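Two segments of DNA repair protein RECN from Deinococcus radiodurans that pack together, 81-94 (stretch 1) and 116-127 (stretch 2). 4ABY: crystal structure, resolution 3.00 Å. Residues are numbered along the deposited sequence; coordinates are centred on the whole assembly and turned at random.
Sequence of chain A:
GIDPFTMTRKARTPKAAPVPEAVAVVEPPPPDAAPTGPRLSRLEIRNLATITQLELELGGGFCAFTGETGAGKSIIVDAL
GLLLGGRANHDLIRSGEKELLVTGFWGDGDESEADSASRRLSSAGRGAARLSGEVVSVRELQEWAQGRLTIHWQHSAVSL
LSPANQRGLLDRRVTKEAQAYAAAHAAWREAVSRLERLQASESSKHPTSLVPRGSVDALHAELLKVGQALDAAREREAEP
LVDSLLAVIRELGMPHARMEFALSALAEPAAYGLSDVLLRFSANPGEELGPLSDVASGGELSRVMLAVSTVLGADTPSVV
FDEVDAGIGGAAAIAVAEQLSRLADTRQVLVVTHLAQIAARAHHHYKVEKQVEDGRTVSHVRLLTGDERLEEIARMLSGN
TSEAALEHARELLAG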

# COMPACT_ATOMS: atom_id res chain seq x y z
N GLY A 81 -5.24 -9.39 3.63
CA GLY A 81 -5.51 -8.46 4.71
C GLY A 81 -5.41 -9.13 6.06
O GLY A 81 -4.93 -8.54 7.03
N LEU A 82 -5.87 -10.37 6.12
CA LEU A 82 -5.80 -11.16 7.35
C LEU A 82 -4.36 -11.42 7.75
O LEU A 82 -4.03 -11.39 8.94
CB LEU A 82 -6.54 -12.48 7.17
CG LEU A 82 -8.04 -12.39 6.89
CD1 LEU A 82 -8.57 -13.77 6.57
CD2 LEU A 82 -8.78 -11.80 8.08
N LEU A 83 -3.50 -11.68 6.78
CA LEU A 83 -2.08 -11.90 7.05
C LEU A 83 -1.43 -10.63 7.58
O LEU A 83 -0.46 -10.70 8.33
CB LEU A 83 -1.35 -12.36 5.80
CG LEU A 83 -1.77 -13.71 5.23
CD1 LEU A 83 -0.84 -14.11 4.10
CD2 LEU A 83 -1.77 -14.76 6.32
N LEU A 84 -1.96 -9.48 7.20
CA LEU A 84 -1.42 -8.20 7.64
C LEU A 84 -1.75 -7.94 9.11
O LEU A 84 -1.23 -7.00 9.72
CB LEU A 84 -1.96 -7.06 6.79
CG LEU A 84 -1.00 -6.44 5.78
CD1 LEU A 84 -1.53 -5.09 5.34
CD2 LEU A 84 0.38 -6.27 6.39
N GLY A 85 -2.62 -8.77 9.67
CA GLY A 85 -3.04 -8.59 11.04
C GLY A 85 -4.25 -7.71 11.09
O GLY A 85 -4.50 -7.02 12.08
N GLY A 86 -5.02 -7.72 10.01
CA GLY A 86 -6.24 -6.94 9.93
C GLY A 86 -7.34 -7.40 10.86
O GLY A 86 -7.17 -8.33 11.65
N ARG A 87 -8.49 -6.73 10.77
CA ARG A 87 -9.66 -7.07 11.56
C ARG A 87 -9.97 -8.55 11.45
O ARG A 87 -9.63 -9.19 10.46
CB ARG A 87 -10.85 -6.26 11.07
CG ARG A 87 -12.17 -6.59 11.73
CD ARG A 87 -13.24 -5.62 11.28
NE ARG A 87 -12.77 -4.24 11.41
CZ ARG A 87 -12.30 -3.51 10.41
NH1 ARG A 87 -12.22 -4.01 9.19
NH2 ARG A 87 -11.89 -2.26 10.64
N ALA A 88 -10.60 -9.10 12.48
CA ALA A 88 -11.04 -10.49 12.44
C ALA A 88 -12.46 -10.55 11.90
O ALA A 88 -13.41 -10.82 12.65
CB ALA A 88 -10.96 -11.11 13.82
N ASN A 89 -12.60 -10.31 10.61
CA ASN A 89 -13.90 -10.26 9.97
C ASN A 89 -14.47 -11.65 9.73
O ASN A 89 -14.05 -12.36 8.82
CB ASN A 89 -13.80 -9.50 8.64
CG ASN A 89 -15.15 -9.21 8.05
OD1 ASN A 89 -16.18 -9.56 8.61
ND2 ASN A 89 -15.16 -8.55 6.89
N HIS A 90 -15.43 -12.04 10.56
CA HIS A 90 -16.03 -13.37 10.45
C HIS A 90 -16.94 -13.53 9.25
O HIS A 90 -17.35 -14.64 8.91
CB HIS A 90 -16.77 -13.72 11.74
CG HIS A 90 -15.87 -14.23 12.82
ND1 HIS A 90 -14.78 -13.52 13.29
CD2 HIS A 90 -15.88 -15.39 13.52
CE1 HIS A 90 -14.17 -14.21 14.23
NE2 HIS A 90 -14.82 -15.35 14.39
N ASP A 91 -17.25 -12.41 8.60
CA ASP A 91 -18.05 -12.45 7.37
C ASP A 91 -17.26 -13.16 6.28
O ASP A 91 -17.83 -13.69 5.32
CB ASP A 91 -18.41 -11.03 6.92
CG ASP A 91 -19.13 -10.23 8.00
OD1 ASP A 91 -19.42 -10.80 9.07
OD2 ASP A 91 -19.39 -9.02 7.77
N LEU A 92 -15.94 -13.15 6.42
CA LEU A 92 -15.05 -13.76 5.44
C LEU A 92 -15.11 -15.29 5.44
O LEU A 92 -14.72 -15.91 4.45
CB LEU A 92 -13.62 -13.29 5.67
CG LEU A 92 -13.18 -12.04 4.92
CD1 LEU A 92 -14.35 -11.11 4.72
CD2 LEU A 92 -12.05 -11.35 5.68
N ILE A 93 -15.57 -15.88 6.54
CA ILE A 93 -15.66 -17.34 6.62
C ILE A 93 -16.74 -17.86 5.67
O ILE A 93 -17.86 -17.35 5.66
CB ILE A 93 -15.96 -17.82 8.06
CG1 ILE A 93 -15.05 -17.13 9.07
CG2 ILE A 93 -15.82 -19.33 8.16
CD1 ILE A 93 -15.27 -17.57 10.50
N ARG A 94 -16.40 -18.87 4.88
CA ARG A 94 -17.32 -19.43 3.90
C ARG A 94 -18.70 -19.68 4.48
O ARG A 94 -18.84 -19.97 5.67
CB ARG A 94 -16.75 -20.72 3.30
CG ARG A 94 -17.55 -21.24 2.13
CD ARG A 94 -16.87 -22.41 1.47
NE ARG A 94 -17.72 -23.03 0.45
CZ ARG A 94 -17.98 -22.49 -0.73
NH1 ARG A 94 -17.47 -21.31 -1.04
NH2 ARG A 94 -18.76 -23.11 -1.59
N SER A 116 6.73 -18.36 6.64
CA SER A 116 5.29 -18.41 6.44
C SER A 116 4.57 -17.59 7.51
O SER A 116 5.11 -17.32 8.58
CB SER A 116 4.79 -19.86 6.45
OG SER A 116 5.03 -20.50 7.70
N ALA A 117 3.34 -17.19 7.20
CA ALA A 117 2.46 -16.55 8.17
C ALA A 117 1.07 -17.09 7.92
O ALA A 117 0.73 -17.44 6.79
CB ALA A 117 2.49 -15.04 7.99
N SER A 118 0.26 -17.19 8.96
CA SER A 118 -1.09 -17.68 8.79
C SER A 118 -2.08 -16.98 9.71
O SER A 118 -1.71 -16.44 10.75
CB SER A 118 -1.16 -19.19 9.00
OG SER A 118 -1.36 -19.51 10.36
N ARG A 119 -3.34 -16.99 9.29
CA ARG A 119 -4.42 -16.42 10.07
C ARG A 119 -5.61 -17.36 9.98
O ARG A 119 -6.07 -17.68 8.88
CB ARG A 119 -4.79 -15.04 9.52
CG ARG A 119 -5.85 -14.29 10.30
CD ARG A 119 -5.37 -13.91 11.69
NE ARG A 119 -6.26 -12.93 12.30
CZ ARG A 119 -6.14 -11.62 12.12
NH1 ARG A 119 -5.17 -11.14 11.36
NH2 ARG A 119 -6.99 -10.79 12.72
N ARG A 120 -6.09 -17.83 11.13
CA ARG A 120 -7.24 -18.73 11.18
C ARG A 120 -8.39 -18.06 11.91
O ARG A 120 -8.22 -17.59 13.03
CB ARG A 120 -6.88 -20.03 11.90
CG ARG A 120 -8.04 -21.01 12.02
CD ARG A 120 -7.65 -22.25 12.81
NE ARG A 120 -7.54 -21.98 14.25
CZ ARG A 120 -8.56 -22.03 15.10
NH1 ARG A 120 -9.78 -22.34 14.66
NH2 ARG A 120 -8.38 -21.76 16.39
N LEU A 121 -9.55 -18.02 11.28
CA LEU A 121 -10.74 -17.49 11.93
C LEU A 121 -11.72 -18.60 12.21
O LEU A 121 -12.00 -19.43 11.34
CB LEU A 121 -11.39 -16.41 11.07
CG LEU A 121 -10.62 -15.10 10.97
CD1 LEU A 121 -11.45 -14.09 10.20
CD2 LEU A 121 -10.28 -14.58 12.35
N SER A 122 -12.24 -18.64 13.43
CA SER A 122 -13.15 -19.69 13.82
C SER A 122 -14.54 -19.13 14.04
O SER A 122 -14.71 -18.08 14.65
CB SER A 122 -12.65 -20.37 15.09
OG SER A 122 -13.57 -21.36 15.53
N SER A 123 -15.54 -19.84 13.53
CA SER A 123 -16.93 -19.42 13.68
C SER A 123 -17.34 -19.45 15.15
O SER A 123 -18.35 -18.86 15.54
CB SER A 123 -17.85 -20.33 12.86
OG SER A 123 -19.21 -19.99 13.06
N ALA A 124 -16.51 -20.06 15.97
CA ALA A 124 -16.73 -20.08 17.39
C ALA A 124 -16.64 -18.67 17.92
O ALA A 124 -17.37 -18.30 18.83
CB ALA A 124 -15.72 -20.94 18.06
N GLY A 125 -15.73 -17.88 17.36
CA GLY A 125 -15.47 -16.52 17.81
C GLY A 125 -13.99 -16.25 18.06
O GLY A 125 -13.60 -15.13 18.29
N ARG A 126 -13.17 -17.29 17.99
CA ARG A 126 -11.73 -17.15 18.19
C ARG A 126 -10.89 -17.18 16.91
O ARG A 126 -11.25 -16.59 15.90
CB ARG A 126 -11.21 -18.15 19.22
CG ARG A 126 -10.32 -17.49 20.29
CD ARG A 126 -10.29 -18.29 21.59
NE ARG A 126 -10.45 -17.46 22.79
CZ ARG A 126 -11.18 -17.80 23.86
NH1 ARG A 126 -11.84 -18.95 23.90
NH2 ARG A 126 -11.25 -16.99 24.90
N GLY A 127 -9.74 -17.83 16.99
CA GLY A 127 -8.85 -17.89 15.86
C GLY A 127 -7.45 -17.98 16.37
O GLY A 127 -7.26 -18.20 17.52

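Leu-121 forms the apolar centre of this contact. Strand 116-122 alternates its side chains, so that Ala-117, Arg-119 and Leu-121 point toward stretch 1 while Ser-118 and Arg-120 point away. From this position the side chain of Leu-121 meets three apolar side chains: its CD1 lies 4.1 Å from CD2 of Leu-82, its CD2 lies 3.8 Å from CB of Ala-88, and its CB lies 4.1 Å from CD1 of Ile-93. Leucine suits the place because its two methyl groups can serve different neighbours at once. CD1 of Leu-121 also approaches the backbone, coming within 3.4 Å of Asn-89 O. The small side chain of Ala-88 supplies apolar surface without demanding much room, whereas Ile-93, pointing toward the strand, extends CD1 to within 3.8 Å of Ser-123 N and so covers the backbone where the strand gives way to a turn.

Nearer the start of the strand, Leu-83 packs against it from stretch 1: its CA-to-CB bond points sideways, but the end of its side chain comes nearer, placing CD2 3.7 Å from Ala-117 O and 3.9 Å from Ser-118 CA. It packs largely on backbone here, and the short side chain of Ala-117 adds little bulk on the side facing the helix.

Arg-119 joins the apolar and polar parts of the contact. The aliphatic portion of Arg-119 packs on Leu-82, with CG 3.7 Å from CB of that residue, while its guanidinium reaches the backbone where the helix finishes. Arg-119 NH2 donates a hydrogen bond to Gly-86 O at 2.7 Å with a favourable angle of 151°; Arg-119 NH1 donates to Leu-82 O, also at 2.7 Å, but the angle of 118° makes this bond weak. Both oxygens lie near the guanidinium plane, at its edge, where its N-H groups point. The Schellman motif shapes this site: Gly-85 has positive phi, at which a CB would jam against the preceding carbonyl oxygen, and its CA sits 3.3 Å from NH1 of Arg-119. At Gly-86 a CB would clash with Gly-81 O, so glycine fits there as well.

At the other polar edge, His-90 uses both ring nitrogens. His-90 ND1 donates to Ala-88 O at 3.1 Å, which ties the ring to the loop just before it, and His-90 NE2 donates a weak hydrogen bond to Ser-122 O at 2.7 Å, with an angle of 124°. Ser-122 O also accepts the bond from Gly-125 N, at 2.9 Å, that closes the type I turn from Ser-122 to Gly-125. Histidine thus bridges two backbone segments, and Gly-125, whose positive phi calls for glycine, brings its CA within 3.7 Å of NE2 of His-90.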